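Local structure of glucoamylase (Thermoanaerobacterium thermosaccharolyticum, 1LF6) at residues A[393-398]-A[426-431]; A[450-455]-A[476-481]. The protein hydrolyses terminal alpha-1,4-linked glucose residues from the non-reducing ends of glucan chains, releasing beta-D-glucose as a family 15 glycoside hydrolase. All coordinates share one frame; numbering follows the deposited sequence.

Contact 1 of 2, residues A[393-398]-A[426-431]. With SO4 (sulfate ion), chain C.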
loop_
_atom_site.group_PDB
_atom_site.type_symbol
_atom_site.label_atom_id
_atom_site.label_comp_id
_atom_site.label_asym_id
_atom_site.label_seq_id
_atom_site.Cartn_x
_atom_site.Cartn_y
_atom_site.Cartn_z
ATOM N N ILE A 393 -21.944 0.689 4.269
ATOM C CA ILE A 393 -22.077 1.390 5.536
ATOM C C ILE A 393 -21.304 0.679 6.648
ATOM O O ILE A 393 -21.744 -0.348 7.165
ATOM C CB ILE A 393 -23.561 1.492 5.957
ATOM C CG1 ILE A 393 -24.359 2.240 4.880
ATOM C CG2 ILE A 393 -23.674 2.175 7.315
ATOM C CD1 ILE A 393 -23.857 3.649 4.583
ATOM N N GLN A 394 -20.153 1.234 7.013
ATOM C CA GLN A 394 -19.317 0.649 8.065
ATOM C C GLN A 394 -19.314 1.566 9.279
ATOM O O GLN A 394 -18.743 2.651 9.236
ATOM C CB GLN A 394 -17.879 0.466 7.554
ATOM C CG GLN A 394 -17.710 -0.693 6.580
ATOM C CD GLN A 394 -16.395 -0.651 5.814
ATOM O OE1 GLN A 394 -15.347 -0.301 6.361
ATOM N NE2 GLN A 394 -16.444 -1.026 4.544
ATOM N N LEU A 395 -19.950 1.122 10.358
ATOM C CA LEU A 395 -20.033 1.913 11.572
ATOM C C LEU A 395 -18.682 2.216 12.195
ATOM O O LEU A 395 -18.469 3.317 12.722
ATOM C CB LEU A 395 -20.946 1.222 12.598
ATOM C CG LEU A 395 -22.446 1.512 12.465
ATOM C CD1 LEU A 395 -22.721 2.953 12.865
ATOM C CD2 LEU A 395 -22.908 1.264 11.032
ATOM N N ASP A 396 -17.767 1.254 12.140
ATOM C CA ASP A 396 -16.450 1.468 12.715
ATOM C C ASP A 396 -15.793 2.646 12.022
ATOM O O ASP A 396 -15.055 3.403 12.653
ATOM C CB ASP A 396 -15.584 0.201 12.604
ATOM C CG ASP A 396 -15.147 -0.100 11.187
ATOM O OD1 ASP A 396 -15.990 -0.030 10.272
ATOM O OD2 ASP A 396 -13.955 -0.430 10.998
ATOM N N GLU A 397 -16.090 2.830 10.736
ATOM C CA GLU A 397 -15.506 3.948 10.001
ATOM C C GLU A 397 -16.121 5.309 10.363
ATOM O O GLU A 397 -15.524 6.351 10.095
ATOM C CB GLU A 397 -15.583 3.695 8.489
ATOM C CG GLU A 397 -14.590 2.630 8.007
ATOM C CD GLU A 397 -14.299 2.715 6.519
ATOM O OE1 GLU A 397 -13.108 2.648 6.140
ATOM O OE2 GLU A 397 -15.253 2.847 5.724
ATOM N N GLN A 398 -17.304 5.299 10.975
ATOM C CA GLN A 398 -17.946 6.542 11.390
ATOM C C GLN A 398 -17.358 6.946 12.739
ATOM O O GLN A 398 -17.268 8.133 13.074
ATOM C CB GLN A 398 -19.459 6.353 11.565
ATOM C CG GLN A 398 -20.166 5.664 10.410
ATOM C CD GLN A 398 -19.923 6.349 9.080
ATOM O OE1 GLN A 398 -20.012 7.576 8.968
ATOM N NE2 GLN A 398 -19.624 5.554 8.055
ATOM N N ILE A 426 -25.774 7.064 16.095
ATOM C CA ILE A 426 -26.910 6.811 16.975
ATOM C C ILE A 426 -28.179 6.541 16.182
ATOM O O ILE A 426 -29.099 5.880 16.662
ATOM C CB ILE A 426 -27.146 8.000 17.931
ATOM C CG1 ILE A 426 -25.957 8.118 18.889
ATOM C CG2 ILE A 426 -28.464 7.813 18.693
ATOM C CD1 ILE A 426 -26.171 9.089 20.024
ATOM N N LYS A 427 -28.214 7.042 14.955
ATOM C CA LYS A 427 -29.364 6.860 14.083
ATOM C C LYS A 427 -29.443 5.454 13.493
ATOM O O LYS A 427 -30.534 4.913 13.315
ATOM C CB LYS A 427 -29.305 7.882 12.955
ATOM C CG LYS A 427 -30.566 8.677 12.789
ATOM C CD LYS A 427 -30.381 9.817 11.814
ATOM C CE LYS A 427 -29.667 10.989 12.463
ATOM N NZ LYS A 427 -29.839 12.219 11.641
ATOM N N ILE A 428 -28.296 4.852 13.194
ATOM C CA ILE A 428 -28.310 3.516 12.596
ATOM C C ILE A 428 -27.685 2.384 13.405
ATOM O O ILE A 428 -27.987 1.216 13.164
ATOM C CB ILE A 428 -27.657 3.540 11.204
ATOM C CG1 ILE A 428 -26.241 4.106 11.297
ATOM C CG2 ILE A 428 -28.509 4.371 10.250
ATOM C CD1 ILE A 428 -25.498 4.092 9.984
ATOM N N GLY A 429 -26.822 2.716 14.358
ATOM C CA GLY A 429 -26.190 1.679 15.159
ATOM C C GLY A 429 -27.155 0.987 16.107
ATOM O O GLY A 429 -28.314 1.381 16.204
ATOM N N PRO A 430 -26.704 -0.040 16.843
ATOM C CA PRO A 430 -25.338 -0.564 16.822
ATOM C C PRO A 430 -25.038 -1.532 15.677
ATOM O O PRO A 430 -23.882 -1.890 15.457
ATOM C CB PRO A 430 -25.212 -1.230 18.185
ATOM C CG PRO A 430 -26.593 -1.776 18.398
ATOM C CD PRO A 430 -27.470 -0.624 17.961
ATOM N N LYS A 431 -26.071 -1.960 14.951
ATOM C CA LYS A 431 -25.851 -2.881 13.839
ATOM C C LYS A 431 -25.114 -2.149 12.729
ATOM O O LYS A 431 -25.229 -0.928 12.600
ATOM C CB LYS A 431 -27.179 -3.447 13.309
ATOM C CG LYS A 431 -26.972 -4.510 12.238
ATOM C CD LYS A 431 -28.009 -5.628 12.272
ATOM C CE LYS A 431 -29.268 -5.282 11.517
ATOM N NZ LYS A 431 -30.090 -6.513 11.276
HETATM S S SO4 C . -32.262 -7.835 14.538
HETATM O O1 SO4 C . -31.073 -7.774 13.665
HETATM O O2 SO4 C . -33.482 -7.680 13.713
HETATM O O3 SO4 C . -32.304 -9.139 15.231
HETATM O O4 SO4 C . -32.202 -6.752 15.539
#

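Contact 2 of 2, residues A[450-455]-A[476-481]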
loop_
_atom_site.group_PDB
_atom_site.type_symbol
_atom_site.label_atom_id
_atom_site.label_comp_id
_atom_site.label_asym_id
_atom_site.label_seq_id
_atom_site.Cartn_x
_atom_site.Cartn_y
_atom_site.Cartn_z
ATOM N N ALA A 450 -15.789 -0.208 18.362
ATOM C CA ALA A 450 -15.486 1.085 17.758
ATOM C C ALA A 450 -16.605 2.084 18.031
ATOM O O ALA A 450 -16.335 3.258 18.286
ATOM C CB ALA A 450 -15.289 0.928 16.251
ATOM N N GLU A 451 -17.854 1.615 17.972
ATOM C CA GLU A 451 -19.010 2.475 18.212
ATOM C C GLU A 451 -19.075 2.969 19.654
ATOM O O GLU A 451 -19.429 4.125 19.899
ATOM C CB GLU A 451 -20.318 1.744 17.864
ATOM C CG GLU A 451 -20.481 1.436 16.373
ATOM C CD GLU A 451 -21.779 0.723 16.059
ATOM O OE1 GLU A 451 -22.781 1.406 15.759
ATOM O OE2 GLU A 451 -21.804 -0.525 16.123
ATOM N N VAL A 452 -18.760 2.091 20.601
ATOM C CA VAL A 452 -18.770 2.455 22.021
ATOM C C VAL A 452 -17.655 3.470 22.303
ATOM O O VAL A 452 -17.878 4.480 22.967
ATOM C CB VAL A 452 -18.562 1.214 22.933
ATOM C CG1 VAL A 452 -18.309 1.660 24.375
ATOM C CG2 VAL A 452 -19.794 0.317 22.877
ATOM N N ALA A 453 -16.456 3.184 21.800
ATOM C CA ALA A 453 -15.318 4.079 21.981
ATOM C C ALA A 453 -15.598 5.437 21.331
ATOM O O ALA A 453 -15.349 6.491 21.922
ATOM C CB ALA A 453 -14.074 3.461 21.373
ATOM N N GLY A 454 -16.119 5.402 20.110
ATOM C CA GLY A 454 -16.422 6.627 19.397
ATOM C C GLY A 454 -17.450 7.528 20.063
ATOM O O GLY A 454 -17.285 8.754 20.081
ATOM N N LEU A 455 -18.519 6.935 20.594
ATOM C CA LEU A 455 -19.552 7.720 21.254
ATOM C C LEU A 455 -19.050 8.252 22.599
ATOM O O LEU A 455 -19.454 9.328 23.034
ATOM C CB LEU A 455 -20.833 6.895 21.443
ATOM C CG LEU A 455 -21.627 6.541 20.174
ATOM C CD1 LEU A 455 -22.864 5.742 20.555
ATOM C CD2 LEU A 455 -22.038 7.807 19.432
ATOM N N GLU A 476 -24.864 7.800 27.240
ATOM C CA GLU A 476 -25.934 6.873 27.592
ATOM C C GLU A 476 -26.038 5.778 26.535
ATOM O O GLU A 476 -26.211 4.604 26.857
ATOM C CB GLU A 476 -27.269 7.613 27.699
ATOM C CG GLU A 476 -27.623 8.050 29.112
ATOM C CD GLU A 476 -28.902 8.870 29.168
ATOM O OE1 GLU A 476 -29.926 8.413 28.621
ATOM O OE2 GLU A 476 -28.882 9.969 29.763
ATOM N N LYS A 477 -25.940 6.178 25.273
ATOM C CA LYS A 477 -26.015 5.240 24.166
ATOM C C LYS A 477 -24.814 4.298 24.251
ATOM O O LYS A 477 -24.961 3.076 24.182
ATOM C CB LYS A 477 -25.999 6.000 22.837
ATOM C CG LYS A 477 -26.354 5.162 21.619
ATOM C CD LYS A 477 -27.803 4.668 21.661
ATOM C CE LYS A 477 -28.797 5.810 21.585
ATOM N NZ LYS A 477 -30.205 5.318 21.536
ATOM N N ALA A 478 -23.629 4.874 24.426
ATOM C CA ALA A 478 -22.397 4.095 24.521
ATOM C C ALA A 478 -22.474 3.048 25.627
ATOM O O ALA A 478 -22.093 1.892 25.423
ATOM C CB ALA A 478 -21.209 5.030 24.761
ATOM N N ASP A 479 -22.965 3.455 26.795
ATOM C CA ASP A 479 -23.092 2.552 27.929
ATOM C C ASP A 479 -24.075 1.425 27.625
ATOM O O ASP A 479 -23.844 0.269 27.988
ATOM C CB ASP A 479 -23.564 3.314 29.172
ATOM C CG ASP A 479 -22.497 4.248 29.731
ATOM O OD1 ASP A 479 -22.801 4.968 30.703
ATOM O OD2 ASP A 479 -21.359 4.260 29.213
ATOM N N ASN A 480 -25.174 1.773 26.963
ATOM C CA ASN A 480 -26.194 0.796 26.605
ATOM C C ASN A 480 -25.625 -0.241 25.639
ATOM O O ASN A 480 -25.727 -1.449 25.874
ATOM C CB ASN A 480 -27.397 1.501 25.967
ATOM C CG ASN A 480 -28.461 0.524 25.494
ATOM O OD1 ASN A 480 -29.017 -0.240 26.287
ATOM N ND2 ASN A 480 -28.750 0.543 24.199
ATOM N N TRP A 481 -25.025 0.232 24.554
ATOM C CA TRP A 481 -24.445 -0.668 23.564
ATOM C C TRP A 481 -23.315 -1.497 24.166
ATOM O O TRP A 481 -23.147 -2.665 23.824
ATOM C CB TRP A 481 -23.933 0.128 22.359
ATOM C CG TRP A 481 -25.024 0.813 21.578
ATOM C CD1 TRP A 481 -26.367 0.791 21.844
ATOM C CD2 TRP A 481 -24.863 1.616 20.401
ATOM N NE1 TRP A 481 -27.046 1.529 20.904
ATOM C CE2 TRP A 481 -26.149 2.045 20.008
ATOM C CE3 TRP A 481 -23.756 2.016 19.640
ATOM C CZ2 TRP A 481 -26.357 2.854 18.887
ATOM C CZ3 TRP A 481 -23.965 2.820 18.525
ATOM C CH2 TRP A 481 -25.252 3.228 18.162
#

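Contact 1 of 2, residues A[393-398]-A[426-431]
The flat group that meets the opposing segment is the main-chain carbonyl of K431, whose O lies 3.6 Å from L395 CD2; this is a van der Waals contact and not a hydrogen bond. NE2 of the Q398 carboxamide donates to Q394 O of its own segment at 3.3 Å, and is also hydrogen-bonded to I378 O. That donor stands above the carbonyl plane of Q394, 47° out of it, while Q394 O lies a little tilted from the amide plane.

Between the segments the contact is aliphatic, without a single hydrogen bond. I428 meets both I393 and L395: its CG1 takes the crowded position between backbone N and carbonyl carbon (chi1 56°), and CD1 extends beyond it. CD1 then touches I393 CG2 at 3.8 Å and L395 CD2 at 4.0 Å. The other methyl of L395, CD1, lies 4.0 Å from I428 CG1 and also faces G429 CA, where the chain leaves the helix before the cis peptide bond to P430. K431 turns its side chain elsewhere, and its NZ binds a sulfate ion, probably from the crystallisation liquor, through SO4 O1 at 2.9 Å.

The start of helix 395-407 thus meets the end of helix 414-428, two helices that follow each other in the chain of the (alpha/alpha) barrel. Beside L395, Q394 NE2 is hydrogen-bonded to E438, the probable proton donor. L395 itself also rests on I425 of helix 414-428 and on T447 and E451 of helix 445-464, while P430 packs against M448 of that helix and W481 of helix 468-489.

Contact 2 of 2, residues A[450-455]-A[476-481]
The antiparallel packing of helices 445-464 and 468-489 is carried by L455, E451 and V452 on one side and by W481, A478 and K477 on the other. L455 CD1 lies 3.7 Å from W481 CZ3 and makes an off-centre CH-pi contact with the six-membered ring, 4.2 Å from its centroid. K477 CG, one turn before the tryptophan, sits on the same side of the indole plane, 3.4 Å above it and toward the rim, and L455 CD1 touches this methylene too. Across the plane from them comes E451: its extended chain crosses the ring at about a right angle and brings OE1 to 3.3 Å from W481 CZ3, an oblique approach with the carboxylate and ring planes 56° apart.

The two segments run at 156° to each other with their axes 8.5 Å apart, a close helix pair in the toroid of helical hairpins that makes up the catalytic domain of family 15. The small side chain of A478 suits this spacing, its CB meeting L455 CB at 3.8 Å. V452 CG2 lies 3.8 Å from A478 O. An alanine in place of W481 would keep the CB contact with V452, but would probably open a gap between L455 CD1 and the E451 carboxylate and deprive K477 CG of the ring it covers. Y682 of helix 676-682 packs on V452 and A478, whereas I425 and P430 lie against both E451 and W481.

Overall arrangement
Contact 1 is a surface contact at the ends of helices 395-407 and 414-428, whereas contact 2 is buried between the middle parts of helices 445-464 and 468-489. They share no helix but adjoin directly, with centres about 11 Å apart: L395 CD1 lies 3.3 Å from E451 OE1, and G429 C 3.4 Å from W481 CZ2. Neither has a hydrogen bond between its segments. In contact 1 branched aliphatic chains and a carbonyl meet where a helix gives way to a loop; contact 2 adds an aromatic ring and a buried carboxylate. The side chains of L395 and E451 each lie about 9 Å from that of E435, the probable proton acceptor.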